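Local coordinates for protein Cwp19 (Clostridioides difficile, PDB 5OQ3) that probably hydrolyses glycosidic bonds of the cell wall through this glycoside hydrolase domain, the whole protein being possibly an N-acetylmuramoyl-L-alanine amidase, at residues P125-I135 against V151-P162. Numbering follows the deposited sequence.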
# COMPACT_ATOMS: atom_id res chain seq x y z
N PRO A 125 -6.57 -3.24 -3.57
CA PRO A 125 -7.27 -4.00 -4.61
C PRO A 125 -8.67 -4.52 -4.21
O PRO A 125 -9.60 -4.39 -5.01
CB PRO A 125 -6.30 -5.17 -4.90
CG PRO A 125 -5.38 -5.23 -3.74
CD PRO A 125 -5.28 -3.86 -3.19
N TYR A 126 -8.79 -5.18 -3.05
CA TYR A 126 -9.98 -6.01 -2.76
C TYR A 126 -11.02 -5.37 -1.80
O TYR A 126 -12.11 -5.88 -1.73
CB TYR A 126 -9.62 -7.37 -2.16
CG TYR A 126 -8.53 -8.16 -2.90
CD1 TYR A 126 -8.70 -8.61 -4.19
CD2 TYR A 126 -7.36 -8.47 -2.26
CE1 TYR A 126 -7.72 -9.34 -4.84
CE2 TYR A 126 -6.38 -9.23 -2.87
CZ TYR A 126 -6.57 -9.68 -4.16
OH TYR A 126 -5.58 -10.42 -4.74
N ARG A 127 -10.68 -4.28 -1.09
CA ARG A 127 -11.64 -3.71 -0.16
C ARG A 127 -12.83 -3.19 -0.92
O ARG A 127 -12.69 -2.53 -1.96
CB ARG A 127 -10.97 -2.57 0.61
CG ARG A 127 -11.91 -1.64 1.40
CD ARG A 127 -11.14 -0.46 1.99
NE ARG A 127 -10.26 -0.89 3.06
CZ ARG A 127 -9.17 -0.23 3.46
NH1 ARG A 127 -8.83 0.93 2.92
NH2 ARG A 127 -8.43 -0.73 4.45
N ILE A 128 -14.01 -3.40 -0.34
CA ILE A 128 -15.26 -2.76 -0.81
C ILE A 128 -15.86 -1.88 0.29
O ILE A 128 -16.06 -0.72 0.05
CB ILE A 128 -16.33 -3.76 -1.32
CG1 ILE A 128 -15.77 -4.68 -2.41
CG2 ILE A 128 -17.54 -2.98 -1.83
CD1 ILE A 128 -16.64 -5.87 -2.70
N THR A 129 -16.15 -2.43 1.46
CA THR A 129 -16.79 -1.65 2.52
C THR A 129 -15.97 -1.58 3.78
O THR A 129 -15.07 -2.39 3.98
CB THR A 129 -18.16 -2.25 2.91
OG1 THR A 129 -17.99 -3.55 3.45
CG2 THR A 129 -19.10 -2.29 1.73
N MET A 130 -16.36 -0.64 4.65
CA MET A 130 -15.90 -0.57 6.03
C MET A 130 -16.95 -1.21 6.92
O MET A 130 -18.04 -1.58 6.47
CB MET A 130 -15.69 0.89 6.48
CG MET A 130 -14.87 1.75 5.56
SD MET A 130 -13.38 0.94 4.99
CE MET A 130 -12.25 2.29 4.91
N ALA A 131 -16.60 -1.36 8.20
CA ALA A 131 -17.42 -2.13 9.12
C ALA A 131 -18.88 -1.70 9.09
O ALA A 131 -19.19 -0.51 9.17
CB ALA A 131 -16.89 -1.97 10.54
N ASP A 132 -19.76 -2.68 8.98
CA ASP A 132 -21.21 -2.48 9.15
C ASP A 132 -21.90 -1.65 8.05
O ASP A 132 -23.07 -1.31 8.17
CB ASP A 132 -21.52 -1.90 10.54
CG ASP A 132 -20.96 -2.76 11.66
OD1 ASP A 132 -21.21 -3.97 11.64
OD2 ASP A 132 -20.27 -2.23 12.56
N GLU A 133 -21.19 -1.38 6.96
CA GLU A 133 -21.77 -0.59 5.87
C GLU A 133 -22.58 -1.54 5.02
O GLU A 133 -22.16 -2.66 4.77
CB GLU A 133 -20.64 -0.02 5.02
CG GLU A 133 -20.13 1.27 5.62
CD GLU A 133 -19.00 1.89 4.85
OE1 GLU A 133 -18.47 1.27 3.90
OE2 GLU A 133 -18.69 3.06 5.17
N SER A 134 -23.73 -1.07 4.55
CA SER A 134 -24.63 -1.92 3.80
C SER A 134 -24.19 -1.96 2.36
O SER A 134 -24.01 -0.91 1.72
CB SER A 134 -26.08 -1.41 3.89
OG SER A 134 -26.89 -2.19 3.03
N ILE A 135 -24.02 -3.17 1.85
CA ILE A 135 -23.69 -3.40 0.45
C ILE A 135 -24.80 -2.81 -0.46
O ILE A 135 -24.51 -2.26 -1.51
CB ILE A 135 -23.43 -4.93 0.21
CG1 ILE A 135 -22.71 -5.21 -1.11
CG2 ILE A 135 -24.73 -5.74 0.26
CD1 ILE A 135 -21.26 -4.81 -1.12
N VAL A 151 -18.45 -10.69 -4.93
CA VAL A 151 -18.34 -10.11 -3.61
C VAL A 151 -18.46 -11.19 -2.54
O VAL A 151 -19.35 -12.03 -2.59
CB VAL A 151 -19.50 -9.08 -3.43
CG1 VAL A 151 -19.52 -8.51 -2.03
CG2 VAL A 151 -19.40 -7.98 -4.46
N VAL A 152 -17.59 -11.09 -1.52
CA VAL A 152 -17.61 -12.00 -0.38
C VAL A 152 -17.71 -11.17 0.90
O VAL A 152 -16.94 -10.23 1.08
CB VAL A 152 -16.33 -12.88 -0.34
CG1 VAL A 152 -16.25 -13.71 0.90
CG2 VAL A 152 -16.20 -13.77 -1.55
N LYS A 153 -18.59 -11.59 1.80
CA LYS A 153 -18.70 -10.99 3.11
C LYS A 153 -17.79 -11.72 4.08
O LYS A 153 -17.81 -12.96 4.17
CB LYS A 153 -20.15 -11.05 3.62
CG LYS A 153 -20.41 -10.15 4.80
CD LYS A 153 -21.84 -10.21 5.26
CE LYS A 153 -22.04 -9.20 6.37
NZ LYS A 153 -23.45 -9.05 6.79
N HIS A 154 -16.99 -10.95 4.84
CA HIS A 154 -16.11 -11.50 5.87
C HIS A 154 -16.29 -10.65 7.09
O HIS A 154 -16.00 -9.45 7.02
CB HIS A 154 -14.65 -11.50 5.39
CG HIS A 154 -13.69 -12.06 6.40
ND1 HIS A 154 -13.06 -11.27 7.36
CD2 HIS A 154 -13.29 -13.33 6.63
CE1 HIS A 154 -12.31 -12.05 8.13
NE2 HIS A 154 -12.41 -13.29 7.70
N GLY A 155 -16.78 -11.23 8.19
CA GLY A 155 -17.18 -10.47 9.35
C GLY A 155 -18.23 -9.44 8.96
O GLY A 155 -19.25 -9.78 8.33
N ASN A 156 -17.98 -8.19 9.28
CA ASN A 156 -18.91 -7.11 8.96
C ASN A 156 -18.48 -6.27 7.77
O ASN A 156 -18.91 -5.15 7.61
CB ASN A 156 -19.18 -6.25 10.20
CG ASN A 156 -17.92 -5.67 10.82
OD1 ASN A 156 -16.88 -5.54 10.16
ND2 ASN A 156 -18.02 -5.30 12.10
N LYS A 157 -17.66 -6.83 6.90
CA LYS A 157 -17.15 -6.12 5.74
C LYS A 157 -17.26 -7.00 4.50
O LYS A 157 -17.34 -8.23 4.58
CB LYS A 157 -15.67 -5.75 5.97
CG LYS A 157 -15.48 -4.69 7.02
CD LYS A 157 -14.02 -4.48 7.43
CE LYS A 157 -13.23 -3.86 6.30
NZ LYS A 157 -11.79 -3.63 6.62
N TYR A 158 -17.22 -6.34 3.36
CA TYR A 158 -17.28 -6.98 2.06
C TYR A 158 -16.02 -6.71 1.25
O TYR A 158 -15.43 -5.63 1.34
CB TYR A 158 -18.49 -6.51 1.25
CG TYR A 158 -19.83 -6.88 1.83
CD1 TYR A 158 -20.44 -6.10 2.80
CD2 TYR A 158 -20.52 -8.00 1.37
CE1 TYR A 158 -21.71 -6.42 3.30
CE2 TYR A 158 -21.77 -8.34 1.86
CZ TYR A 158 -22.36 -7.55 2.82
OH TYR A 158 -23.62 -7.86 3.34
N TYR A 159 -15.66 -7.72 0.44
CA TYR A 159 -14.40 -7.78 -0.33
C TYR A 159 -14.67 -8.36 -1.69
O TYR A 159 -15.53 -9.23 -1.84
CB TYR A 159 -13.43 -8.71 0.41
CG TYR A 159 -13.08 -8.26 1.79
CD1 TYR A 159 -13.89 -8.58 2.85
CD2 TYR A 159 -11.92 -7.52 2.06
CE1 TYR A 159 -13.59 -8.13 4.13
CE2 TYR A 159 -11.61 -7.06 3.33
CZ TYR A 159 -12.43 -7.42 4.37
OH TYR A 159 -12.08 -6.97 5.63
N TYR A 160 -13.86 -7.95 -2.67
CA TYR A 160 -13.80 -8.69 -3.92
C TYR A 160 -13.10 -10.03 -3.68
O TYR A 160 -12.16 -10.09 -2.87
CB TYR A 160 -13.09 -7.93 -5.02
CG TYR A 160 -13.81 -6.67 -5.42
CD1 TYR A 160 -15.06 -6.71 -6.07
CD2 TYR A 160 -13.30 -5.44 -5.09
CE1 TYR A 160 -15.73 -5.56 -6.38
CE2 TYR A 160 -13.95 -4.27 -5.43
CZ TYR A 160 -15.19 -4.34 -6.06
OH TYR A 160 -15.84 -3.17 -6.40
N ASP A 161 -13.54 -11.07 -4.36
CA ASP A 161 -12.97 -12.42 -4.22
C ASP A 161 -11.68 -12.56 -5.02
O ASP A 161 -11.71 -12.58 -6.26
CB ASP A 161 -14.02 -13.44 -4.72
CG ASP A 161 -13.66 -14.89 -4.47
OD1 ASP A 161 -12.47 -15.19 -4.21
OD2 ASP A 161 -14.65 -15.68 -4.53
N PRO A 162 -10.53 -12.68 -4.33
CA PRO A 162 -9.26 -12.78 -5.07
C PRO A 162 -9.16 -14.00 -5.97
O PRO A 162 -8.26 -14.02 -6.87
CB PRO A 162 -8.22 -12.80 -3.95
CG PRO A 162 -8.90 -12.23 -2.74
CD PRO A 162 -10.33 -12.65 -2.88
O HOH W 1 -6.23 -12.09 -6.75
O HOH W 2 -11.08 -3.65 3.95
O HOH W 3 -13.50 -4.31 2.91
O HOH W 4 -19.81 -3.96 5.37
O HOH W 5 -25.00 -5.41 3.58
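A two-stranded antiparallel hairpin, strands 151-154 and 157-160 joined by a type II' turn, is flanked along strand 157-160 by the loop residues Tyr126 to Asp132, with a single backbone bridge, Arg127 to Tyr159. Tyr160 N bonds to Tyr126 O at 2.9 Å, in the carbonyl plane. Tyr158 O is gripped by two successive amides, Ile128 N and Thr129 N, which come from the same face of its plane, while a water that also donates to Thr129 O gives it a third proton. Further along, Thr129 OG1 stands in for a main-chain acceptor: with chi1 at 63° it sits between its own N and carbonyl carbon and takes Tyr158 N at 2.9 Å. Asp132 N, within the type II turn from Met130 to Glu133, bonds to Asn156 O in the hairpin turn at 2.9 Å.

All this belongs to a TIM barrel, where residues 125-135 follow barrel strand 118-123 and the hairpin is an excursion before helix 165-181. Three CH-pi contacts join the side chains. Pro162 CG lies over the centre of the Tyr126 ring, with Pro125 CB on the opposite face; a water links Tyr126 OH to Pro162 O. Ile128 CG1 lies over one face of the Tyr160 ring, offset toward the rim, 3.6 Å from its centroid, and the hydroxyl of that tyrosine bonds to Ser77. In the third, Ile135 CB lies 3.9 Å from the Tyr158 ring centroid; Lys153 CG covers the opposite face, both offset toward the rim, and Thr129 OG1 lies at the edge, in plane.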